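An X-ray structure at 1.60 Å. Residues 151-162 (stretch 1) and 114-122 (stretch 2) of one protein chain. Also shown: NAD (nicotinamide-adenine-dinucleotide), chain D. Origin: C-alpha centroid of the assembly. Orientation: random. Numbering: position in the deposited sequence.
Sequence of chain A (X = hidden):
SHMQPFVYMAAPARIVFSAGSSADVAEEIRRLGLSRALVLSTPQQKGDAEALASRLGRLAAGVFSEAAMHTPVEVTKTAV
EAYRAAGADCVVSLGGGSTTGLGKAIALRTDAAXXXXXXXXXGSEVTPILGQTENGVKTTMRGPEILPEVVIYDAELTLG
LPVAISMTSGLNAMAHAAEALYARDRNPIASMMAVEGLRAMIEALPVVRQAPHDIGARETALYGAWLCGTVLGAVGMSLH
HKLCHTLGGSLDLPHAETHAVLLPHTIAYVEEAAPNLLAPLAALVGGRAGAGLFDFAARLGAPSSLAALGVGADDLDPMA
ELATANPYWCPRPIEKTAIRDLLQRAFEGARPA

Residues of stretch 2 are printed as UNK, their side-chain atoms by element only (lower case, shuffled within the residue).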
# COMPACT_ATOMS: atom_id res chain seq x y z
N VAL A 151 -10.65 -20.95 10.03
CA VAL A 151 -9.55 -19.99 10.07
C VAL A 151 -8.35 -20.70 10.68
O VAL A 151 -8.51 -21.41 11.68
CB VAL A 151 -9.92 -18.81 10.99
CG1 VAL A 151 -8.77 -17.80 11.05
CG2 VAL A 151 -11.19 -18.14 10.53
N ILE A 152 -7.19 -20.59 10.01
CA ILE A 152 -5.94 -21.18 10.51
C ILE A 152 -5.03 -20.02 10.90
O ILE A 152 -4.56 -19.28 10.03
CB ILE A 152 -5.29 -22.08 9.43
CG1 ILE A 152 -6.24 -23.22 9.10
CG2 ILE A 152 -3.94 -22.63 9.90
CD1 ILE A 152 -5.66 -24.14 7.99
N TYR A 153 -4.79 -19.88 12.19
CA TYR A 153 -3.90 -18.83 12.68
C TYR A 153 -2.52 -19.40 12.94
O TYR A 153 -2.31 -20.21 13.87
CB TYR A 153 -4.42 -18.26 14.00
CG TYR A 153 -5.58 -17.29 13.87
CD1 TYR A 153 -5.39 -16.04 13.27
CD2 TYR A 153 -6.84 -17.60 14.38
CE1 TYR A 153 -6.46 -15.11 13.17
CE2 TYR A 153 -7.87 -16.73 14.30
CZ TYR A 153 -7.70 -15.48 13.71
OH TYR A 153 -8.74 -14.62 13.64
N ASP A 154 -1.56 -18.94 12.13
CA ASP A 154 -0.19 -19.42 12.23
C ASP A 154 0.75 -18.22 12.44
O ASP A 154 1.06 -17.53 11.46
CB ASP A 154 0.18 -20.17 10.96
CG ASP A 154 1.62 -20.73 10.99
OD1 ASP A 154 2.40 -20.40 11.90
OD2 ASP A 154 1.91 -21.60 10.13
N ALA A 155 1.12 -17.97 13.68
CA ALA A 155 1.86 -16.72 13.98
C ALA A 155 3.21 -16.68 13.22
O ALA A 155 3.76 -15.59 13.00
CB ALA A 155 2.07 -16.56 15.44
N GLU A 156 3.73 -17.82 12.76
CA GLU A 156 4.99 -17.79 11.97
C GLU A 156 4.84 -16.95 10.69
O GLU A 156 5.83 -16.34 10.22
CB GLU A 156 5.49 -19.21 11.66
CG GLU A 156 5.93 -19.93 12.93
CD GLU A 156 6.37 -21.39 12.72
OE1 GLU A 156 6.27 -21.95 11.60
OE2 GLU A 156 6.83 -21.98 13.72
N LEU A 157 3.62 -16.90 10.13
CA LEU A 157 3.34 -16.20 8.90
C LEU A 157 3.26 -14.67 9.10
O LEU A 157 3.23 -13.92 8.14
CB LEU A 157 2.03 -16.70 8.29
CG LEU A 157 2.03 -18.21 8.04
CD1 LEU A 157 0.81 -18.49 7.19
CD2 LEU A 157 3.31 -18.69 7.36
N THR A 158 3.25 -14.26 10.36
CA THR A 158 3.26 -12.84 10.69
C THR A 158 4.61 -12.28 11.07
O THR A 158 4.74 -11.08 11.27
CB THR A 158 2.26 -12.50 11.82
OG1 THR A 158 2.69 -13.09 13.04
CG2 THR A 158 0.82 -12.92 11.45
N LEU A 159 5.64 -13.13 11.15
CA LEU A 159 6.95 -12.64 11.54
C LEU A 159 7.40 -11.60 10.50
O LEU A 159 8.08 -10.61 10.86
CB LEU A 159 8.00 -13.76 11.63
CG LEU A 159 7.77 -14.78 12.79
CD1 LEU A 159 8.61 -16.03 12.55
CD2 LEU A 159 8.08 -14.22 14.14
N GLY A 160 6.98 -11.81 9.25
CA GLY A 160 7.38 -10.95 8.14
C GLY A 160 6.49 -9.74 7.90
O GLY A 160 6.69 -8.99 6.93
N LEU A 161 5.52 -9.54 8.79
CA LEU A 161 4.62 -8.39 8.60
C LEU A 161 5.42 -7.14 9.01
O LEU A 161 5.92 -7.06 10.12
CB LEU A 161 3.36 -8.57 9.44
CG LEU A 161 2.28 -7.47 9.33
CD1 LEU A 161 1.66 -7.36 7.92
CD2 LEU A 161 1.18 -7.68 10.45
N PRO A 162 5.55 -6.16 8.10
CA PRO A 162 6.42 -5.02 8.44
C PRO A 162 5.94 -4.30 9.69
O PRO A 162 4.73 -4.34 10.03
CB PRO A 162 6.28 -4.11 7.20
CG PRO A 162 6.02 -5.06 6.05
CD PRO A 162 5.09 -6.12 6.70
N UNK A 114 -14.58 -21.42 2.57
CA UNK A 114 -13.36 -20.60 2.79
C UNK A 114 -12.52 -21.14 3.92
O UNK A 114 -13.04 -21.34 5.04
n UNK A 114 -16.40 -17.08 2.96
o UNK A 114 -14.34 -16.18 2.83
c UNK A 114 -15.10 -17.14 2.66
c UNK A 114 -14.60 -18.45 2.12
c UNK A 114 -13.77 -19.18 3.18
N UNK A 115 -11.23 -21.32 3.67
CA UNK A 115 -10.24 -21.53 4.71
C UNK A 115 -9.37 -20.28 4.66
O UNK A 115 -8.76 -20.01 3.63
c UNK A 115 -10.29 -24.05 4.54
c UNK A 115 -9.60 -25.28 3.93
c UNK A 115 -9.41 -22.78 4.42
c UNK A 115 -8.23 -22.91 5.44
N UNK A 116 -9.37 -19.51 5.74
CA UNK A 116 -8.63 -18.24 5.73
C UNK A 116 -7.41 -18.41 6.59
O UNK A 116 -7.49 -19.00 7.69
c UNK A 116 -10.78 -16.99 5.48
c UNK A 116 -8.71 -15.74 6.21
c UNK A 116 -9.51 -17.08 6.29
N UNK A 117 -6.27 -17.95 6.07
CA UNK A 117 -4.99 -17.99 6.78
C UNK A 117 -4.55 -16.51 6.94
O UNK A 117 -3.86 -15.94 6.05
c UNK A 117 -3.50 -20.98 4.77
c UNK A 117 -3.93 -18.82 6.00
c UNK A 117 -4.46 -20.22 5.71
c UNK A 117 -2.62 -18.91 6.86
N UNK A 118 -4.99 -15.85 8.04
CA UNK A 118 -4.80 -14.39 8.17
C UNK A 118 -3.35 -14.07 8.47
O UNK A 118 -2.73 -14.75 9.27
c UNK A 118 -5.86 -16.42 9.10
c UNK A 118 -5.70 -13.98 9.34
c UNK A 118 -6.59 -15.17 9.63
N UNK A 119 -2.84 -12.97 7.89
CA UNK A 119 -1.44 -12.60 8.13
C UNK A 119 -1.33 -11.16 8.61
O UNK A 119 -0.24 -10.61 8.67
c UNK A 119 -0.63 -14.34 6.41
o UNK A 119 -1.07 -12.00 5.79
c UNK A 119 -0.58 -12.83 6.87
N UNK A 120 -2.47 -10.52 8.89
CA UNK A 120 -2.48 -9.20 9.56
C UNK A 120 -3.41 -9.27 10.74
O UNK A 120 -3.84 -10.37 11.15
c UNK A 120 -2.92 -8.02 8.64
c UNK A 120 -2.15 -8.02 7.30
o UNK A 120 -4.33 -8.09 8.39
N UNK A 121 -3.75 -8.11 11.31
CA UNK A 121 -4.60 -8.05 12.49
C UNK A 121 -5.99 -7.52 12.19
O UNK A 121 -6.75 -7.19 13.08
c UNK A 121 -0.12 -7.30 14.27
c UNK A 121 -2.50 -7.72 13.90
c UNK A 121 -3.91 -7.20 13.57
c UNK A 121 -1.41 -6.84 14.00
c UNK A 121 -0.98 -9.58 14.37
c UNK A 121 -2.26 -9.10 14.09
o UNK A 121 1.36 -9.09 14.72
c UNK A 121 0.08 -8.68 14.46
N UNK A 122 -6.34 -7.46 10.91
CA UNK A 122 -7.64 -6.86 10.49
C UNK A 122 -8.87 -7.57 11.06
O UNK A 122 -9.88 -6.92 11.34
c UNK A 122 -7.73 -6.85 8.92
PA NAD D . -4.22 -5.55 3.32
O1A NAD D . -4.87 -6.89 3.30
O2A NAD D . -4.72 -4.52 2.38
O5B NAD D . -2.64 -5.76 3.28
C5B NAD D . -1.81 -4.63 3.01
C4B NAD D . -0.53 -5.15 2.37
O4B NAD D . 0.20 -5.89 3.34
C3B NAD D . -0.82 -6.08 1.18
O3B NAD D . 0.04 -5.81 0.06
C2B NAD D . -0.53 -7.44 1.77
O2B NAD D . -0.12 -8.39 0.81
C1B NAD D . 0.58 -7.14 2.79
N9A NAD D . 0.67 -8.14 3.87
C8A NAD D . -0.36 -8.59 4.68
N7A NAD D . 0.13 -9.50 5.55
C5A NAD D . 1.47 -9.66 5.32
C6A NAD D . 2.45 -10.46 5.92
N6A NAD D . 2.28 -11.09 7.11
N1A NAD D . 3.74 -10.36 5.40
C2A NAD D . 4.03 -9.50 4.36
N3A NAD D . 3.08 -8.70 3.78
C4A NAD D . 1.80 -8.79 4.27
O3 NAD D . -4.40 -4.85 4.78
PN NAD D . -5.49 -5.11 5.96
O1N NAD D . -5.40 -3.89 6.82
O2N NAD D . -5.17 -6.43 6.50
O5D NAD D . -6.92 -5.12 5.25
C5D NAD D . -7.58 -3.92 4.85
C4D NAD D . -8.80 -4.34 4.03
O4D NAD D . -9.57 -5.24 4.81
C3D NAD D . -9.69 -3.13 3.76
O3D NAD D . -10.32 -3.32 2.49
C2D NAD D . -10.70 -3.20 4.88
O2D NAD D . -11.93 -2.53 4.62
C1D NAD D . -10.87 -4.71 5.02
N1N NAD D . -11.37 -5.12 6.32
C2N NAD D . -12.56 -5.79 6.33
C3N NAD D . -13.07 -6.21 7.54
C7N NAD D . -14.34 -6.95 7.43
O7N NAD D . -14.80 -7.44 8.60
N7N NAD D . -14.98 -7.12 6.24
C4N NAD D . -12.39 -6.01 8.79
C5N NAD D . -11.18 -5.32 8.75
C6N NAD D . -10.68 -4.87 7.51
O HOH W 1 -2.38 -17.43 9.94
O HOH W 2 1.28 -11.78 14.91

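Position 114 carries three carbons in a row, the third bearing one oxygen and one nitrogen. This amide arm stays out of reach of stretch 1, and the residue is Gln114. Position 115 has four carbons forked at the first, one arm two carbons long; its short arm lies against the side chain of Ile152. It is Ile115, with CG2 3.8 Å from Ile152 CD1.

At position 116 one carbon carries two others; this side chain makes no close contact with stretch 1, but the backbone O meets Ile152 N. The pattern is that of Val116. Its backbone does the main work: Ile152 N donates to Val116 O at 2.8 Å, nearly straight at 167°, and Val151 CA sits 3.3 Å from Val116 O in a CA-H...O contact. Val151 and Val116 form a parallel bridge, so their side chains emerge on the same face of the sheet.

Position 117 repeats the four-carbon fork and meets Ile152 and Leu157, which makes it Ile117. Its CG2 packs 3.5 Å from Leu157 CD1, while Ile117 CA approaches Ile152 O at 3.5 Å. Position 118 has three carbons closed onto its own backbone N, a ring that meets Val151 and Tyr153 and that only proline makes. CG of Pro118 lies 3.7 Å from Val151 CG1 and 3.5 Å from Tyr153 CE1. Lacking an amide hydrogen, Pro118 cannot continue the ladder as a donor; a water donates to Pro118 O (2.8 Å) and Ile152 O (2.9 Å) and accepts from Asp154 N (2.8 Å).

Position 119 shows one carbon bearing an oxygen and a carbon, the carbon arm meeting Leu157: Thr119. Its CG2 is 4.0 Å from Leu157 CB, and NAD N6A donates to Thr119 O at 3.0 Å. Position 120 has the same three atoms, and its methyl meets Leu161. This is Thr120, with CG2 3.9 Å from Leu161 CD1 and OG1 donating to NAD O2N at 2.7 Å.

Position 121 has one carbon and then a six-carbon ring bearing an oxygen, one face covered by Leu161, hence Tyr121. Leu161 CD2 lies 4.1 Å from Tyr121 CE2. A second water lies 2.7 Å from Tyr121 OH and donates to Thr158 OG1, also at 2.7 Å. Position 122 has a single carbon and touches nothing on stretch 1: Ala122. Its N donates to Thr120 OG1 at 3.3 Å.

The contact works in two parts. Neighbouring parallel strands join through one direct hydrogen bond and apolar packing, with water bridging further polar atoms. Beyond them, Leu157 and Leu161 point toward stretch 2, and Thr119 O and Thr120 OG1 bind NAD.

Stretch 2, residues 114-122: QIVIPTTYA
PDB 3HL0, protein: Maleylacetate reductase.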